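Local coordinates for protein WA352 (Oryza sativa subsp. indica, PDB 5ZT3) that is a mitochondrial product associated with cytoplasmic male sterility in rice, this piece being its helical DUF8018 region, at residues I32-L36 with A92-E96; E64-K68 with W78-A83. One frame throughout, in Å; residues are numbered along the deposited sequence.

Contact 1: I32-L36 with A92-E96; sequences IQRRL and ATGEE
Arg35 and Glu95 join across a loop-on-helix contact: the 92-96 loop, folded into an ST turn, lies along helix 29-37 within the all-helical DUF8018 region. The closest pair of CA atoms is Leu36 and Thr93, 5.7 Å apart.

The ionic part is a salt bridge, with Arg35 NH1 2.5 Å from Glu95 OE1. That separation is short, yet the N-H...O angle is only 133°, so the bond is bent. Guanidinium and carboxylate are nearly coplanar, and OE1 sits at the guanidinium edge, close to its plane. Each group is shared: Arg35 NH2 also pairs with Asp27, and Glu95 OE2 with Lys62 of helix 45-72. Because Arg84 brings a second guanidinium close to NH1, the added positive charge probably favours an ionised Glu95.

The apolar part uses the stem of the same glutamate. With CG anti to the carbonyl carbon (chi1 -71°), CG comes within 3.9 Å of Leu36 CD2, and the bend at chi2 (-67°) then swings the carboxylate toward Arg35; Ile32 CG2 lies over one face of that carboxylate, 3.9 Å from Glu95 CD. Thr93 CG2 rests against the helix backbone, 3.9 Å from Leu36 CA.

The polar backbone part is built round Thr93. Its OG1 accepts from Glu95 N at 3.0 Å, the bond that defines the ST turn. One water ties the two backbones together, donating to Arg35 O at 2.8 Å and to Thr93 O at 3.2 Å.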
loop_
_atom_site.group_PDB
_atom_site.type_symbol
_atom_site.label_atom_id
_atom_site.label_comp_id
_atom_site.label_asym_id
_atom_site.label_seq_id
_atom_site.Cartn_x
_atom_site.Cartn_y
_atom_site.Cartn_z
ATOM N N ILE A 32 8.939 -0.700 0.858
ATOM C CA ILE A 32 8.177 -0.774 2.103
ATOM C C ILE A 32 9.070 -1.238 3.243
ATOM O O ILE A 32 8.998 -0.710 4.360
ATOM C CB ILE A 32 6.946 -1.680 1.926
ATOM C CG1 ILE A 32 5.984 -1.059 0.919
ATOM C CG2 ILE A 32 6.262 -1.950 3.266
ATOM C CD1 ILE A 32 4.919 -2.027 0.421
ATOM N N GLN A 33 9.925 -2.224 2.977
ATOM C CA GLN A 33 10.839 -2.692 4.015
ATOM C C GLN A 33 11.738 -1.564 4.505
ATOM O O GLN A 33 11.954 -1.413 5.712
ATOM C CB GLN A 33 11.679 -3.841 3.477
ATOM C CG GLN A 33 12.629 -4.426 4.494
ATOM C CD GLN A 33 13.418 -5.579 3.936
ATOM O OE1 GLN A 33 13.464 -5.790 2.726
ATOM N NE2 GLN A 33 14.041 -6.342 4.817
ATOM N N ARG A 34 12.245 -0.749 3.581
ATOM C CA ARG A 34 13.060 0.400 3.957
ATOM C C ARG A 34 12.284 1.365 4.844
ATOM O O ARG A 34 12.818 1.879 5.838
ATOM C CB ARG A 34 13.555 1.086 2.680
ATOM C CG ARG A 34 14.450 2.295 2.870
ATOM C CD ARG A 34 15.217 2.588 1.576
ATOM N NE ARG A 34 14.359 3.057 0.486
ATOM C CZ ARG A 34 13.969 2.313 -0.548
ATOM N NH1 ARG A 34 14.353 1.047 -0.646
ATOM N NH2 ARG A 34 13.189 2.839 -1.488
ATOM N N ARG A 35 11.014 1.618 4.519
ATOM C CA ARG A 35 10.211 2.498 5.364
ATOM C C ARG A 35 9.972 1.887 6.740
ATOM O O ARG A 35 10.049 2.591 7.755
ATOM C CB ARG A 35 8.902 2.896 4.668
ATOM C CG ARG A 35 9.113 3.866 3.519
ATOM C CD ARG A 35 7.840 4.092 2.717
ATOM N NE ARG A 35 8.082 3.733 1.332
ATOM C CZ ARG A 35 7.304 2.914 0.645
ATOM N NH1 ARG A 35 6.230 2.394 1.224
ATOM N NH2 ARG A 35 7.591 2.617 -0.615
ATOM N N LEU A 36 9.703 0.579 6.806
ATOM C CA LEU A 36 9.511 -0.072 8.100
ATOM C C LEU A 36 10.767 0.002 8.954
ATOM O O LEU A 36 10.683 0.125 10.181
ATOM C CB LEU A 36 9.077 -1.530 7.920
ATOM C CG LEU A 36 7.726 -1.730 7.246
ATOM C CD1 LEU A 36 7.460 -3.212 7.024
ATOM C CD2 LEU A 36 6.634 -1.088 8.092
ATOM N N ALA A 92 4.047 5.461 12.945
ATOM C CA ALA A 92 5.470 5.739 13.128
ATOM C C ALA A 92 6.227 5.681 11.808
ATOM O O ALA A 92 7.104 6.516 11.550
ATOM C CB ALA A 92 6.068 4.755 14.132
ATOM N N THR A 93 5.902 4.709 10.955
ATOM C CA THR A 93 6.606 4.526 9.691
ATOM C C THR A 93 5.936 5.237 8.524
ATOM O O THR A 93 6.567 5.397 7.471
ATOM C CB THR A 93 6.660 3.039 9.336
ATOM O OG1 THR A 93 5.326 2.554 9.148
ATOM C CG2 THR A 93 7.358 2.242 10.443
ATOM N N GLY A 94 4.680 5.654 8.678
ATOM C CA GLY A 94 3.891 6.131 7.562
ATOM C C GLY A 94 3.156 5.043 6.804
ATOM O O GLY A 94 2.320 5.359 5.947
ATOM N N GLU A 95 3.441 3.775 7.089
ATOM C CA GLU A 95 2.683 2.683 6.510
ATOM C C GLU A 95 1.364 2.511 7.250
ATOM O O GLU A 95 1.260 2.755 8.455
ATOM C CB GLU A 95 3.475 1.379 6.597
ATOM C CG GLU A 95 4.680 1.301 5.673
ATOM C CD GLU A 95 4.290 1.268 4.200
ATOM O OE1 GLU A 95 5.003 1.883 3.374
ATOM O OE2 GLU A 95 3.271 0.635 3.869
ATOM N N GLU A 96 0.348 2.082 6.513
ATOM C CA GLU A 96 -0.938 1.785 7.116
ATOM C C GLU A 96 -0.862 0.480 7.900
ATOM O O GLU A 96 -0.050 -0.404 7.612
ATOM C CB GLU A 96 -2.008 1.695 6.025
ATOM C CG GLU A 96 -3.442 1.585 6.519
ATOM C CD GLU A 96 -3.831 2.713 7.457
ATOM O OE1 GLU A 96 -3.529 2.609 8.667
ATOM O OE2 GLU A 96 -4.454 3.697 6.992
HETATM O O HOH W 1 9.793 5.400 7.842
#

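Contact 2: E64-K68 with W78-A83; sequences EIIRK and WMGWGA
Ile66 packs against the turn of Trp78-Ala83 in a buried, apolar helix-to-helix contact, where the long helix 45-72 meets the short helix 78-81 that follows it. The evidence is in the two branches of the isoleucine. CG2 lies 3.3 Å from Trp78 O and 3.9 Å from Met79 SD, while CD1, carried the other way, comes within 3.6 Å of Ala83 N. The carbonyl that CG2 touches is already engaged, since Trp78 O takes Gly82 N at 2.8 Å.

This is a helix-loop-helix arrangement, and glycine suits its closest point: a side chain on Gly82 would point toward Ile66 and run into Trp78 O. The indole of Trp78 is turned so that Ile66 CG1 lies at its edge, near the ring plane, and its NE1 hydrogen-bonds to His73 ND1. With an alanine in place of Ile66, the loss of CG2, CG1 and CD1 would probably open a gap between the helices and leave Met79 SD without its apolar neighbour. Nearer the surface, Met79 is bent at chi2 and chi3, which brings CE to the guanidinium edge of Arg67, 3.9 Å from NH2.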
loop_
_atom_site.group_PDB
_atom_site.type_symbol
_atom_site.label_atom_id
_atom_site.label_comp_id
_atom_site.label_asym_id
_atom_site.label_seq_id
_atom_site.Cartn_x
_atom_site.Cartn_y
_atom_site.Cartn_z
ATOM N N GLU A 64 -3.612 -5.429 -4.136
ATOM C CA GLU A 64 -5.013 -5.764 -4.356
ATOM C C GLU A 64 -5.887 -4.518 -4.318
ATOM O O GLU A 64 -6.795 -4.358 -5.145
ATOM C CB GLU A 64 -5.483 -6.798 -3.337
ATOM C CG GLU A 64 -4.865 -8.177 -3.551
ATOM C CD GLU A 64 -4.940 -8.625 -5.006
ATOM O OE1 GLU A 64 -6.045 -8.546 -5.589
ATOM O OE2 GLU A 64 -3.894 -9.031 -5.560
ATOM N N ILE A 65 -5.625 -3.616 -3.377
ATOM C CA ILE A 65 -6.396 -2.378 -3.288
ATOM C C ILE A 65 -6.153 -1.503 -4.511
ATOM O O ILE A 65 -7.091 -0.946 -5.095
ATOM C CB ILE A 65 -6.062 -1.629 -1.986
ATOM C CG1 ILE A 65 -6.557 -2.400 -0.769
ATOM C CG2 ILE A 65 -6.642 -0.221 -1.996
ATOM C CD1 ILE A 65 -5.947 -1.913 0.540
ATOM N N ILE A 66 -4.885 -1.360 -4.902
ATOM C CA ILE A 66 -4.519 -0.506 -6.025
ATOM C C ILE A 66 -5.161 -1.002 -7.312
ATOM O O ILE A 66 -5.700 -0.212 -8.096
ATOM C CB ILE A 66 -2.986 -0.415 -6.129
ATOM C CG1 ILE A 66 -2.433 0.418 -4.971
ATOM C CG2 ILE A 66 -2.553 0.150 -7.471
ATOM C CD1 ILE A 66 -0.924 0.234 -4.764
ATOM N N ARG A 67 -5.117 -2.316 -7.553
ATOM C CA ARG A 67 -5.715 -2.854 -8.767
ATOM C C ARG A 67 -7.223 -2.658 -8.761
ATOM O O ARG A 67 -7.821 -2.349 -9.799
ATOM C CB ARG A 67 -5.320 -4.318 -8.947
ATOM C CG ARG A 67 -3.892 -4.467 -9.472
ATOM C CD ARG A 67 -3.475 -5.920 -9.678
ATOM N NE ARG A 67 -3.978 -6.491 -10.925
ATOM C CZ ARG A 67 -3.669 -6.061 -12.149
ATOM N NH1 ARG A 67 -4.198 -6.654 -13.213
ATOM N NH2 ARG A 67 -2.829 -5.046 -12.328
ATOM N N LYS A 68 -7.866 -2.836 -7.607
ATOM C CA LYS A 68 -9.303 -2.579 -7.511
ATOM C C LYS A 68 -9.618 -1.119 -7.817
ATOM O O LYS A 68 -10.516 -0.812 -8.616
ATOM C CB LYS A 68 -9.782 -2.949 -6.108
ATOM C CG LYS A 68 -11.262 -2.734 -5.858
ATOM C CD LYS A 68 -12.095 -3.732 -6.642
ATOM C CE LYS A 68 -13.484 -3.873 -6.044
ATOM N NZ LYS A 68 -14.311 -4.883 -6.766
ATOM N N TRP A 78 -3.550 5.170 -10.325
ATOM C CA TRP A 78 -3.427 4.122 -9.317
ATOM C C TRP A 78 -2.197 3.249 -9.557
ATOM O O TRP A 78 -1.404 3.003 -8.634
ATOM C CB TRP A 78 -4.740 3.330 -9.239
ATOM C CG TRP A 78 -5.706 4.129 -8.452
ATOM C CD1 TRP A 78 -6.722 4.922 -8.915
ATOM C CD2 TRP A 78 -5.670 4.297 -7.042
ATOM N NE1 TRP A 78 -7.331 5.561 -7.858
ATOM C CE2 TRP A 78 -6.702 5.191 -6.698
ATOM C CE3 TRP A 78 -4.876 3.756 -6.027
ATOM C CZ2 TRP A 78 -6.941 5.570 -5.379
ATOM C CZ3 TRP A 78 -5.111 4.137 -4.724
ATOM C CH2 TRP A 78 -6.134 5.034 -4.408
ATOM N N MET A 79 -1.984 2.805 -10.798
ATOM C CA MET A 79 -0.825 1.961 -11.066
ATOM C C MET A 79 0.491 2.720 -10.937
ATOM O O MET A 79 1.526 2.092 -10.688
ATOM C CB MET A 79 -0.946 1.283 -12.433
ATOM C CG MET A 79 -2.117 0.309 -12.529
ATOM S SD MET A 79 -2.100 -0.952 -11.228
ATOM C CE MET A 79 -0.676 -1.919 -11.684
ATOM N N GLY A 80 0.485 4.042 -11.082
ATOM C CA GLY A 80 1.717 4.793 -10.948
ATOM C C GLY A 80 1.986 5.312 -9.548
ATOM O O GLY A 80 3.134 5.298 -9.095
ATOM N N TRP A 81 0.940 5.750 -8.846
ATOM C CA TRP A 81 1.101 6.469 -7.588
ATOM C C TRP A 81 0.161 5.980 -6.493
ATOM O O TRP A 81 0.111 6.601 -5.418
ATOM C CB TRP A 81 0.885 7.973 -7.821
ATOM C CG TRP A 81 1.905 8.599 -8.711
ATOM C CD1 TRP A 81 1.766 8.905 -10.030
ATOM C CD2 TRP A 81 3.225 8.999 -8.340
ATOM N NE1 TRP A 81 2.925 9.475 -10.507
ATOM C CE2 TRP A 81 3.834 9.543 -9.485
ATOM C CE3 TRP A 81 3.949 8.954 -7.145
ATOM C CZ2 TRP A 81 5.137 10.038 -9.475
ATOM C CZ3 TRP A 81 5.245 9.445 -7.137
ATOM C CH2 TRP A 81 5.823 9.979 -8.295
ATOM N N GLY A 82 -0.548 4.872 -6.711
ATOM C CA GLY A 82 -1.554 4.441 -5.760
ATOM C C GLY A 82 -1.020 4.132 -4.376
ATOM O O GLY A 82 -1.730 4.320 -3.385
ATOM N N ALA A 83 0.217 3.640 -4.275
ATOM C CA ALA A 83 0.711 3.293 -2.948
ATOM C C ALA A 83 0.760 4.511 -2.040
ATOM O O ALA A 83 0.526 4.388 -0.832
ATOM C CB ALA A 83 2.064 2.592 -3.033
#

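How the contacts relate
The two contacts lie on opposite sides of the chain's centre, their own centres about 17 Å apart and their nearest atoms about 6 Å, without touching. Both involve helix 45-72: contact 2 lies on it directly, whereas contact 1 meets it through Lys62 and the packing of Ile32 on Phe59. In sequence, contact 2 falls between the two segments of contact 1. Asp27 gives a further tie, pairing with Arg35 while touching Ala83. Chemistry follows depth: contact 1, partly buried, mixes charge, water and hydrocarbon, while contact 2 is buried hydrocarbon and sulfur packing whose exposed members, Arg67 and Met79, lie at its margin.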